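Local coordinates for glycosyl hydrolase, family 31/fibronectin type III domain protein (Clostridium perfringens, PDB 4P5Y) that binds N-acetylgalactosamine through a calcium-containing F5/8 type C module, which may target a family 31 glycoside hydrolase to glycans, at residues Thr32-Arg37 and Thr50-Ala55; Ile66-Asp71 and Leu162-Lys167; Ile79-Arg84 and Ala157-Leu162. All coordinates share one frame; numbering follows the deposited sequence.

Interaction 1: residues Thr32-Arg37 and Thr50-Ala55; sequences TSEADR and TIWHSA. With CA (calcium ion), chain C; NGA (2-acetamido-2-deoxy-beta-D-galactopyranose), chain B.
Three hydrogen bonds tie Ser33 and Ala35 to short strand 52-53 and the two residues that follow it. Two of them use both oxygens of Ser33. Its carbonyl O takes the indole N-H of Trp52, with NE1 3.0 Å away in the carbonyl plane and the oxygen close to the ring plane, so the acceptor meets the indole at its edge. Its hydroxyl OG, set between the backbone N and the carbonyl carbon (chi1 62°), accepts the amide of Ala55 along a nearly straight bond, N to OG 2.8 Å. The third bond joins backbone to backbone: Ala35 N reaches His53 O from above the carbonyl plane, at 3.0 Å. A CA-H...O contact from Glu34 CA adds to the load on the same His53 oxygen.

Close packing is modest. The Ala35 methyl rests on the Ser54 carbonyl, CB to O 3.4 Å, and Ser33 CB lies against the methyl of Ala55, while Glu34 CG passes the pyrrole edge of Trp52 and its carboxylate continues to Lys40 N.

Ligand contacts come from the 50-55 side. Thr50 binds the calcium ion through both its carbonyl O and OG1, and Asn42, Asp45, Asp47 and Ala160 complete the site. His53 ND1 donates to Ser54 O in the plane of its ring, at 2.8 Å, and NE2 is offered to O4 of the N-acetylgalactosamine in a weak bond of 2.9 Å. The 32-37 loop is thus bonded to the strand from which His53 faces the sugar, its ring already oriented by ND1.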
loop_
_atom_site.group_PDB
_atom_site.type_symbol
_atom_site.label_atom_id
_atom_site.label_comp_id
_atom_site.label_asym_id
_atom_site.label_seq_id
_atom_site.Cartn_x
_atom_site.Cartn_y
_atom_site.Cartn_z
ATOM N N THR A 32 2.295 -11.340 -1.567
ATOM C CA THR A 32 2.907 -12.228 -2.558
ATOM C C THR A 32 4.240 -12.787 -2.065
ATOM O O THR A 32 4.461 -13.983 -2.086
ATOM C CB THR A 32 3.160 -11.522 -3.921
ATOM O OG1 THR A 32 1.961 -10.906 -4.392
ATOM C CG2 THR A 32 3.616 -12.509 -4.945
ATOM N N SER A 33 5.132 -11.910 -1.628
ATOM C CA SER A 33 6.382 -12.355 -1.033
ATOM C C SER A 33 6.886 -11.350 0.017
ATOM O O SER A 33 6.345 -10.250 0.168
ATOM C CB SER A 33 7.431 -12.599 -2.128
ATOM O OG SER A 33 7.727 -11.415 -2.853
ATOM N N GLU A 34 7.903 -11.755 0.766
ATOM C CA GLU A 34 8.474 -10.927 1.816
ATOM C C GLU A 34 9.945 -11.182 1.784
ATOM O O GLU A 34 10.355 -12.298 1.524
ATOM C CB GLU A 34 7.919 -11.274 3.199
ATOM C CG GLU A 34 6.407 -11.323 3.316
ATOM C CD GLU A 34 5.951 -11.786 4.692
ATOM O OE1 GLU A 34 5.749 -13.010 4.888
ATOM O OE2 GLU A 34 5.791 -10.926 5.583
ATOM N N ALA A 35 10.746 -10.163 2.043
ATOM C CA ALA A 35 12.183 -10.333 1.989
ATOM C C ALA A 35 12.790 -9.903 3.305
ATOM O O ALA A 35 12.213 -9.068 4.022
ATOM C CB ALA A 35 12.779 -9.536 0.842
ATOM N N ASP A 36 13.951 -10.476 3.621
ATOM C CA ASP A 36 14.716 -10.028 4.773
ATOM C C ASP A 36 13.840 -10.040 6.026
ATOM O O ASP A 36 13.183 -11.033 6.313
ATOM C CB ASP A 36 15.281 -8.634 4.497
ATOM C CG ASP A 36 16.163 -8.612 3.260
ATOM O OD1 ASP A 36 16.963 -9.562 3.112
ATOM O OD2 ASP A 36 16.053 -7.676 2.435
ATOM N N ARG A 37 13.801 -8.941 6.763
ATOM C CA ARG A 37 12.891 -8.888 7.904
ATOM C C ARG A 37 11.739 -7.917 7.656
ATOM O O ARG A 37 11.084 -7.476 8.582
ATOM C CB ARG A 37 13.641 -8.497 9.178
ATOM C CG ARG A 37 14.479 -9.608 9.793
ATOM C CD ARG A 37 14.938 -9.184 11.187
ATOM N NE ARG A 37 16.172 -9.842 11.602
ATOM C CZ ARG A 37 17.379 -9.503 11.160
ATOM N NH1 ARG A 37 17.512 -8.519 10.283
ATOM N NH2 ARG A 37 18.453 -10.148 11.590
ATOM N N THR A 50 9.245 1.038 9.844
ATOM C CA THR A 50 9.205 -0.345 9.396
ATOM C C THR A 50 8.614 -0.408 7.991
ATOM O O THR A 50 7.746 0.389 7.624
ATOM C CB THR A 50 8.381 -1.236 10.352
ATOM O OG1 THR A 50 7.010 -0.808 10.362
ATOM C CG2 THR A 50 8.936 -1.158 11.772
ATOM N N ILE A 51 9.084 -1.357 7.198
ATOM C CA ILE A 51 8.492 -1.561 5.891
ATOM C C ILE A 51 8.144 -3.011 5.617
ATOM O O ILE A 51 8.709 -3.933 6.204
ATOM C CB ILE A 51 9.426 -1.080 4.761
ATOM C CG1 ILE A 51 10.618 -2.035 4.622
ATOM C CG2 ILE A 51 9.856 0.366 5.004
ATOM C CD1 ILE A 51 11.656 -1.567 3.632
ATOM N N TRP A 52 7.185 -3.189 4.720
ATOM C CA TRP A 52 7.062 -4.424 3.969
ATOM C C TRP A 52 7.873 -4.308 2.687
ATOM O O TRP A 52 7.796 -3.309 1.985
ATOM C CB TRP A 52 5.608 -4.715 3.632
ATOM C CG TRP A 52 5.456 -5.774 2.598
ATOM C CD1 TRP A 52 5.866 -7.074 2.690
ATOM C CD2 TRP A 52 4.820 -5.643 1.323
ATOM N NE1 TRP A 52 5.533 -7.757 1.547
ATOM C CE2 TRP A 52 4.889 -6.901 0.691
ATOM C CE3 TRP A 52 4.194 -4.587 0.655
ATOM C CZ2 TRP A 52 4.362 -7.128 -0.585
ATOM C CZ3 TRP A 52 3.677 -4.815 -0.619
ATOM C CH2 TRP A 52 3.766 -6.076 -1.220
ATOM N N HIS A 53 8.661 -5.325 2.394
ATOM C CA HIS A 53 9.433 -5.381 1.158
ATOM C C HIS A 53 9.178 -6.762 0.577
ATOM O O HIS A 53 9.101 -7.741 1.328
ATOM C CB HIS A 53 10.923 -5.144 1.430
ATOM C CG HIS A 53 11.717 -4.734 0.228
ATOM N ND1 HIS A 53 11.882 -5.548 -0.872
ATOM C CD2 HIS A 53 12.418 -3.607 -0.033
ATOM C CE1 HIS A 53 12.639 -4.934 -1.763
ATOM N NE2 HIS A 53 12.976 -3.753 -1.280
ATOM N N SER A 54 9.011 -6.845 -0.738
ATOM C CA SER A 54 8.780 -8.135 -1.389
ATOM C C SER A 54 10.112 -8.755 -1.802
ATOM O O SER A 54 11.158 -8.094 -1.760
ATOM C CB SER A 54 7.851 -7.981 -2.594
ATOM O OG SER A 54 8.439 -7.144 -3.577
ATOM N N ALA A 55 10.082 -10.025 -2.193
ATOM C CA ALA A 55 11.321 -10.738 -2.502
ATOM C C ALA A 55 11.996 -10.141 -3.735
ATOM O O ALA A 55 11.338 -9.569 -4.611
ATOM C CB ALA A 55 11.053 -12.226 -2.701
HETATM CA CA CA C . 5.510 0.383 8.916
HETATM C C1 NGA B . 18.948 -3.909 -0.631
HETATM C C2 NGA B . 17.842 -3.465 0.324
HETATM C C3 NGA B . 16.655 -4.420 0.204
HETATM C C4 NGA B . 16.242 -4.545 -1.258
HETATM C C5 NGA B . 17.449 -4.978 -2.076
HETATM C C6 NGA B . 17.118 -5.194 -3.552
HETATM C C7 NGA B . 18.628 -2.209 2.281
HETATM C C8 NGA B . 19.189 -2.299 3.673
HETATM N N2 NGA B . 18.304 -3.372 1.705
HETATM O O1 NGA B . 19.996 -2.968 -0.642
HETATM O O3 NGA B . 15.572 -3.987 1.006
HETATM O O4 NGA B . 15.781 -3.300 -1.732
HETATM O O5 NGA B . 18.432 -3.985 -1.940
HETATM O O6 NGA B . 18.095 -4.574 -4.365
HETATM O O7 NGA B . 18.501 -1.104 1.738
#

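Interaction 2: residues Ile66-Asp71 and Leu162-Lys167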
loop_
_atom_site.group_PDB
_atom_site.type_symbol
_atom_site.label_atom_id
_atom_site.label_comp_id
_atom_site.label_asym_id
_atom_site.label_seq_id
_atom_site.Cartn_x
_atom_site.Cartn_y
_atom_site.Cartn_z
ATOM N N ILE A 66 -0.461 -6.981 -1.455
ATOM C CA ILE A 66 -0.594 -7.238 -0.024
ATOM C C ILE A 66 -2.060 -7.084 0.398
ATOM O O ILE A 66 -2.762 -6.179 -0.062
ATOM C CB ILE A 66 0.299 -6.294 0.782
ATOM C CG1 ILE A 66 0.117 -6.520 2.284
ATOM C CG2 ILE A 66 -0.006 -4.866 0.433
ATOM C CD1 ILE A 66 1.187 -5.820 3.141
ATOM N N THR A 67 -2.539 -7.992 1.238
ATOM C CA THR A 67 -3.937 -7.947 1.606
ATOM C C THR A 67 -4.090 -7.578 3.059
ATOM O O THR A 67 -3.571 -8.247 3.946
ATOM C CB THR A 67 -4.648 -9.277 1.342
ATOM O OG1 THR A 67 -4.670 -9.528 -0.067
ATOM C CG2 THR A 67 -6.088 -9.223 1.876
ATOM N N ILE A 68 -4.806 -6.491 3.281
ATOM C CA ILE A 68 -5.043 -5.978 4.617
ATOM C C ILE A 68 -6.443 -6.352 5.059
ATOM O O ILE A 68 -7.425 -6.079 4.355
ATOM C CB ILE A 68 -4.880 -4.434 4.675
ATOM C CG1 ILE A 68 -3.499 -4.016 4.167
ATOM C CG2 ILE A 68 -5.169 -3.898 6.080
ATOM C CD1 ILE A 68 -2.350 -4.894 4.672
ATOM N N LYS A 69 -6.531 -6.975 6.224
ATOM C CA LYS A 69 -7.827 -7.251 6.840
ATOM C C LYS A 69 -8.166 -6.267 7.953
ATOM O O LYS A 69 -7.350 -6.019 8.852
ATOM C CB LYS A 69 -7.866 -8.665 7.403
ATOM C CG LYS A 69 -9.009 -8.906 8.373
ATOM C CD LYS A 69 -9.036 -10.364 8.764
ATOM C CE LYS A 69 -10.164 -10.689 9.715
ATOM N NZ LYS A 69 -10.174 -12.159 9.939
ATOM N N LEU A 70 -9.388 -5.739 7.896
ATOM C CA LEU A 70 -9.899 -4.795 8.886
ATOM C C LEU A 70 -10.693 -5.563 9.959
ATOM O O LEU A 70 -11.134 -6.674 9.716
ATOM C CB LEU A 70 -10.762 -3.724 8.196
ATOM C CG LEU A 70 -10.039 -2.762 7.236
ATOM C CD1 LEU A 70 -9.223 -3.521 6.223
ATOM C CD2 LEU A 70 -10.990 -1.840 6.519
ATOM N N ASP A 71 -10.866 -4.981 11.146
ATOM C CA ASP A 71 -11.492 -5.709 12.253
ATOM C C ASP A 71 -12.998 -5.862 12.055
ATOM O O ASP A 71 -13.629 -6.733 12.650
ATOM C CB ASP A 71 -11.203 -5.033 13.599
ATOM C CG ASP A 71 -11.809 -3.645 13.708
ATOM O OD1 ASP A 71 -11.631 -2.841 12.765
ATOM O OD2 ASP A 71 -12.457 -3.352 14.741
ATOM N N LEU A 162 0.320 1.801 5.102
ATOM C CA LEU A 162 -0.961 2.040 4.465
ATOM C C LEU A 162 -1.911 2.562 5.530
ATOM O O LEU A 162 -2.194 1.871 6.514
ATOM C CB LEU A 162 -1.519 0.773 3.817
ATOM C CG LEU A 162 -0.617 0.184 2.753
ATOM C CD1 LEU A 162 -1.121 -1.181 2.356
ATOM C CD2 LEU A 162 -0.554 1.137 1.562
ATOM N N VAL A 163 -2.392 3.782 5.324
ATOM C CA VAL A 163 -3.383 4.400 6.202
ATOM C C VAL A 163 -4.791 4.297 5.592
ATOM O O VAL A 163 -4.993 4.690 4.461
ATOM C CB VAL A 163 -3.001 5.873 6.464
ATOM C CG1 VAL A 163 -4.039 6.580 7.330
ATOM C CG2 VAL A 163 -1.601 5.942 7.097
ATOM N N PHE A 164 -5.749 3.745 6.326
ATOM C CA PHE A 164 -7.116 3.554 5.820
ATOM C C PHE A 164 -8.048 4.621 6.366
ATOM O O PHE A 164 -7.913 5.019 7.519
ATOM C CB PHE A 164 -7.666 2.164 6.205
ATOM C CG PHE A 164 -7.002 1.020 5.493
ATOM C CD1 PHE A 164 -5.666 0.733 5.712
ATOM C CD2 PHE A 164 -7.716 0.232 4.601
ATOM C CE1 PHE A 164 -5.038 -0.310 5.044
ATOM C CE2 PHE A 164 -7.100 -0.815 3.930
ATOM C CZ PHE A 164 -5.754 -1.089 4.158
ATOM N N TYR A 165 -9.002 5.070 5.555
ATOM C CA TYR A 165 -10.062 5.973 6.031
ATOM C C TYR A 165 -11.453 5.406 5.733
ATOM O O TYR A 165 -11.709 4.963 4.620
ATOM C CB TYR A 165 -9.944 7.359 5.385
ATOM C CG TYR A 165 -8.625 8.072 5.566
ATOM C CD1 TYR A 165 -7.499 7.680 4.860
ATOM C CD2 TYR A 165 -8.513 9.155 6.421
ATOM C CE1 TYR A 165 -6.290 8.337 5.015
ATOM C CE2 TYR A 165 -7.304 9.821 6.586
ATOM C CZ TYR A 165 -6.197 9.411 5.873
ATOM O OH TYR A 165 -4.995 10.079 6.018
ATOM N N GLY A 166 -12.355 5.451 6.706
ATOM C CA GLY A 166 -13.668 4.842 6.545
ATOM C C GLY A 166 -14.513 4.839 7.809
ATOM O O GLY A 166 -14.010 5.089 8.905
ATOM N N LYS A 167 -15.802 4.562 7.662
ATOM C CA LYS A 167 -16.729 4.686 8.780
ATOM C C LYS A 167 -17.242 3.324 9.250
ATOM O O LYS A 167 -17.288 2.376 8.462
ATOM C CB LYS A 167 -17.898 5.582 8.387
#
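Ile68 and Phe164 meet at the centre of a contact that is wholly apolar, with no hydrogen bond between 66-71 and 162-167. The ring tip does the touching: CZ of Phe164 lies 3.5 Å from Ile68 CG2, and it comes equally close to CB, so it sits against the branch point of the isoleucine and not against the end of its chain. The CG2 methyl, anti to the backbone N of Ile68, approaches the ring obliquely. CB of Phe164 already points at the opposing strand, and CG, anti to the carbonyl carbon (chi1 -69°), continues to the ring that meets Ile68.

Aliphatic branches extend the packing to both sides of this pair. Leu70 CD1 comes to 4.1 Å from CE2 of Phe164. Leu162 works through one methyl, CD1, which approaches Ile68 CG1 at 4.1 Å and Ile66 CG2 at 4.3 Å. Ile66, Ile68 and Leu70 thus use alternate positions of one strand to meet Leu162 and Phe164 on the other, whereas the side chains of Thr67 and Lys69 start out in the opposite direction.

The backbones stay well apart, their axes 10.6 Å from each other at closest approach and inclined by 43°, a spacing bridged by side chains alone. This is the face-to-face packing of a beta sandwich, consistent with the jelly-roll fold of F5/8 type C domains. Strand 64-70 lies between strands 26-31 and 140-148 in one sheet; Phe164, from the other sheet, also touches Leu26 and Leu141 of those two neighbours and Leu76 of strand 73-82 beside its own.

Interaction 3: residues Ile79-Arg84 and Ala157-Leu162; sequences IDYLPR and ASAAEL. With CA (calcium ion), chain C; NGA (2-acetamido-2-deoxy-beta-D-galactopyranose), chain B.
Segments 79-84 and 157-162 pair antiparallel, Tyr81 with Leu162 as a non-hydrogen-bonded pair and Leu82 with Glu161 as a hydrogen-bonded one, Leu82 N giving Glu161 O a nearly straight bond of 3.0 Å. Tyr81, its CG anti to the backbone N (chi1 169°), runs its ring along the partner strand: CE1 packs on Ala159 CB at 3.6 Å, and the hydroxyl OH donates to Ser158 O, 2.8 Å away at the ring's edge. On the other sheet face Leu82 and Glu161 lie side by side, with CB of one 3.7 Å from CB of the other.

At Leu82 the register slips in a classic beta bulge, where Ala160 and Glu161 both face it. The carbonyl O of Leu82 accepts Ala160 N at 2.8 Å and, more distantly, Glu161 N. The bulge residue Ala160 gives its own O to the calcium ion, which Thr50 also binds.

Farther along, a water accepts from Arg84 N and donates to Ser158 OG, whose hydroxyl is also bonded to Asn89 O. The Arg84 chain, extended from CG to NE, carries NH2 to O3 of the N-acetylgalactosamine at 3.1 Å, a sugar that Asn89 and Tyr156 also hold.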
loop_
_atom_site.group_PDB
_atom_site.type_symbol
_atom_site.label_atom_id
_atom_site.label_comp_id
_atom_site.label_asym_id
_atom_site.label_seq_id
_atom_site.Cartn_x
_atom_site.Cartn_y
_atom_site.Cartn_z
ATOM N N ILE A 79 -7.011 5.485 0.988
ATOM C CA ILE A 79 -5.862 5.024 1.751
ATOM C C ILE A 79 -4.689 5.931 1.415
ATOM O O ILE A 79 -4.647 6.514 0.329
ATOM C CB ILE A 79 -5.502 3.554 1.459
ATOM C CG1 ILE A 79 -4.896 3.402 0.060
ATOM C CG2 ILE A 79 -6.717 2.656 1.615
ATOM C CD1 ILE A 79 -4.370 2.003 -0.215
ATOM N N ASP A 80 -3.759 6.088 2.354
ATOM C CA ASP A 80 -2.508 6.784 2.080
ATOM C C ASP A 80 -1.375 5.785 1.977
ATOM O O ASP A 80 -1.253 4.849 2.778
ATOM C CB ASP A 80 -2.167 7.809 3.158
ATOM C CG ASP A 80 -3.162 8.930 3.221
ATOM O OD1 ASP A 80 -4.017 8.994 2.317
ATOM O OD2 ASP A 80 -3.092 9.753 4.162
ATOM N N TYR A 81 -0.538 6.005 0.979
ATOM C CA TYR A 81 0.634 5.202 0.775
ATOM C C TYR A 81 1.866 5.969 1.234
ATOM O O TYR A 81 2.179 7.043 0.704
ATOM C CB TYR A 81 0.757 4.809 -0.699
ATOM C CG TYR A 81 2.091 4.195 -1.036
ATOM C CD1 TYR A 81 2.346 2.863 -0.775
ATOM C CD2 TYR A 81 3.105 4.957 -1.611
ATOM C CE1 TYR A 81 3.556 2.297 -1.078
ATOM C CE2 TYR A 81 4.331 4.393 -1.925
ATOM C CZ TYR A 81 4.546 3.060 -1.651
ATOM O OH TYR A 81 5.755 2.484 -1.946
ATOM N N LEU A 82 2.556 5.415 2.224
ATOM C CA LEU A 82 3.772 6.030 2.734
ATOM C C LEU A 82 5.000 5.288 2.258
ATOM O O LEU A 82 5.272 4.164 2.705
ATOM C CB LEU A 82 3.766 6.070 4.250
ATOM C CG LEU A 82 4.977 6.773 4.848
ATOM C CD1 LEU A 82 5.021 8.250 4.445
ATOM C CD2 LEU A 82 4.938 6.612 6.349
ATOM N N PRO A 83 5.755 5.916 1.351
ATOM C CA PRO A 83 6.921 5.234 0.798
ATOM C C PRO A 83 8.019 5.023 1.843
ATOM O O PRO A 83 8.114 5.755 2.835
ATOM C CB PRO A 83 7.389 6.177 -0.323
ATOM C CG PRO A 83 6.800 7.499 -0.020
ATOM C CD PRO A 83 5.580 7.281 0.821
ATOM N N ARG A 84 8.824 3.990 1.616
ATOM C CA ARG A 84 10.027 3.738 2.393
ATOM C C ARG A 84 10.812 5.032 2.587
ATOM O O ARG A 84 11.167 5.697 1.621
ATOM C CB ARG A 84 10.886 2.704 1.687
ATOM C CG ARG A 84 12.059 2.191 2.485
ATOM C CD ARG A 84 12.950 1.385 1.565
ATOM N NE ARG A 84 13.868 0.511 2.285
ATOM C CZ ARG A 84 14.497 -0.516 1.721
ATOM N NH1 ARG A 84 14.298 -0.789 0.438
ATOM N NH2 ARG A 84 15.315 -1.267 2.438
ATOM N N ALA A 157 8.595 -4.416 -4.589
ATOM C CA ALA A 157 7.850 -3.324 -3.971
ATOM C C ALA A 157 8.051 -3.274 -2.464
ATOM O O ALA A 157 8.267 -4.301 -1.797
ATOM C CB ALA A 157 6.377 -3.448 -4.281
ATOM N N SER A 158 7.969 -2.062 -1.931
ATOM C CA SER A 158 7.903 -1.876 -0.491
ATOM C C SER A 158 6.826 -0.849 -0.142
ATOM O O SER A 158 6.362 -0.094 -0.997
ATOM C CB SER A 158 9.270 -1.462 0.071
ATOM O OG SER A 158 9.794 -0.316 -0.577
ATOM N N ALA A 159 6.403 -0.867 1.113
ATOM C CA ALA A 159 5.510 0.153 1.651
ATOM C C ALA A 159 5.835 0.326 3.122
ATOM O O ALA A 159 5.972 -0.663 3.861
ATOM C CB ALA A 159 4.038 -0.226 1.463
ATOM N N ALA A 160 5.971 1.574 3.540
ATOM C CA ALA A 160 6.215 1.869 4.943
ATOM C C ALA A 160 4.893 1.841 5.697
ATOM O O ALA A 160 4.805 1.280 6.777
ATOM C CB ALA A 160 6.922 3.229 5.104
ATOM N N GLU A 161 3.860 2.435 5.112
ATOM C CA GLU A 161 2.541 2.432 5.722
ATOM C C GLU A 161 1.415 2.432 4.709
ATOM O O GLU A 161 1.518 2.997 3.617
ATOM C CB GLU A 161 2.341 3.647 6.621
ATOM C CG GLU A 161 2.945 3.573 8.000
ATOM C CD GLU A 161 2.289 4.586 8.949
ATOM O OE1 GLU A 161 2.778 5.737 9.057
ATOM O OE2 GLU A 161 1.262 4.238 9.572
ATOM N N LEU A 162 0.320 1.801 5.102
ATOM C CA LEU A 162 -0.961 2.040 4.465
ATOM C C LEU A 162 -1.911 2.562 5.530
ATOM O O LEU A 162 -2.194 1.871 6.514
ATOM C CB LEU A 162 -1.519 0.773 3.817
ATOM C CG LEU A 162 -0.617 0.184 2.753
ATOM C CD1 LEU A 162 -1.121 -1.181 2.356
ATOM C CD2 LEU A 162 -0.554 1.137 1.562
HETATM CA CA CA C . 5.510 0.383 8.916
HETATM C C1 NGA B . 18.948 -3.909 -0.631
HETATM C C2 NGA B . 17.842 -3.465 0.324
HETATM C C3 NGA B . 16.655 -4.420 0.204
HETATM C C4 NGA B . 16.242 -4.545 -1.258
HETATM C C5 NGA B . 17.449 -4.978 -2.076
HETATM C C6 NGA B . 17.118 -5.194 -3.552
HETATM C C7 NGA B . 18.628 -2.209 2.281
HETATM C C8 NGA B . 19.189 -2.299 3.673
HETATM N N2 NGA B . 18.304 -3.372 1.705
HETATM O O1 NGA B . 19.996 -2.968 -0.642
HETATM O O3 NGA B . 15.572 -3.987 1.006
HETATM O O4 NGA B . 15.781 -3.300 -1.732
HETATM O O5 NGA B . 18.432 -3.985 -1.940
HETATM O O6 NGA B . 18.095 -4.574 -4.365
HETATM O O7 NGA B . 18.501 -1.104 1.738
HETATM O O HOH W 1 8.470 2.327 -0.565
#

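In the fold
The three contacts show how chemistry follows place in a beta sandwich. Interaction 2 is buried between the two sheets and purely apolar; interaction 3, equally buried, lies within one sheet and depends largely on backbone bonds; interaction 1, only partly buried, fastens a loop to that sheet's edge strand by polar bonds. Strand 158-166 is the common element: it provides one side of interactions 2 and 3, which share Leu162, and pairs with strand 52-53 of interaction 1 through Trp52 N to Ala159 O, 2.9 Å. Interactions 1 and 3 meet at both the calcium ion and the sugar, whereas interaction 2 touches neither, and meets interaction 1 through packing of Trp52 on Ile66.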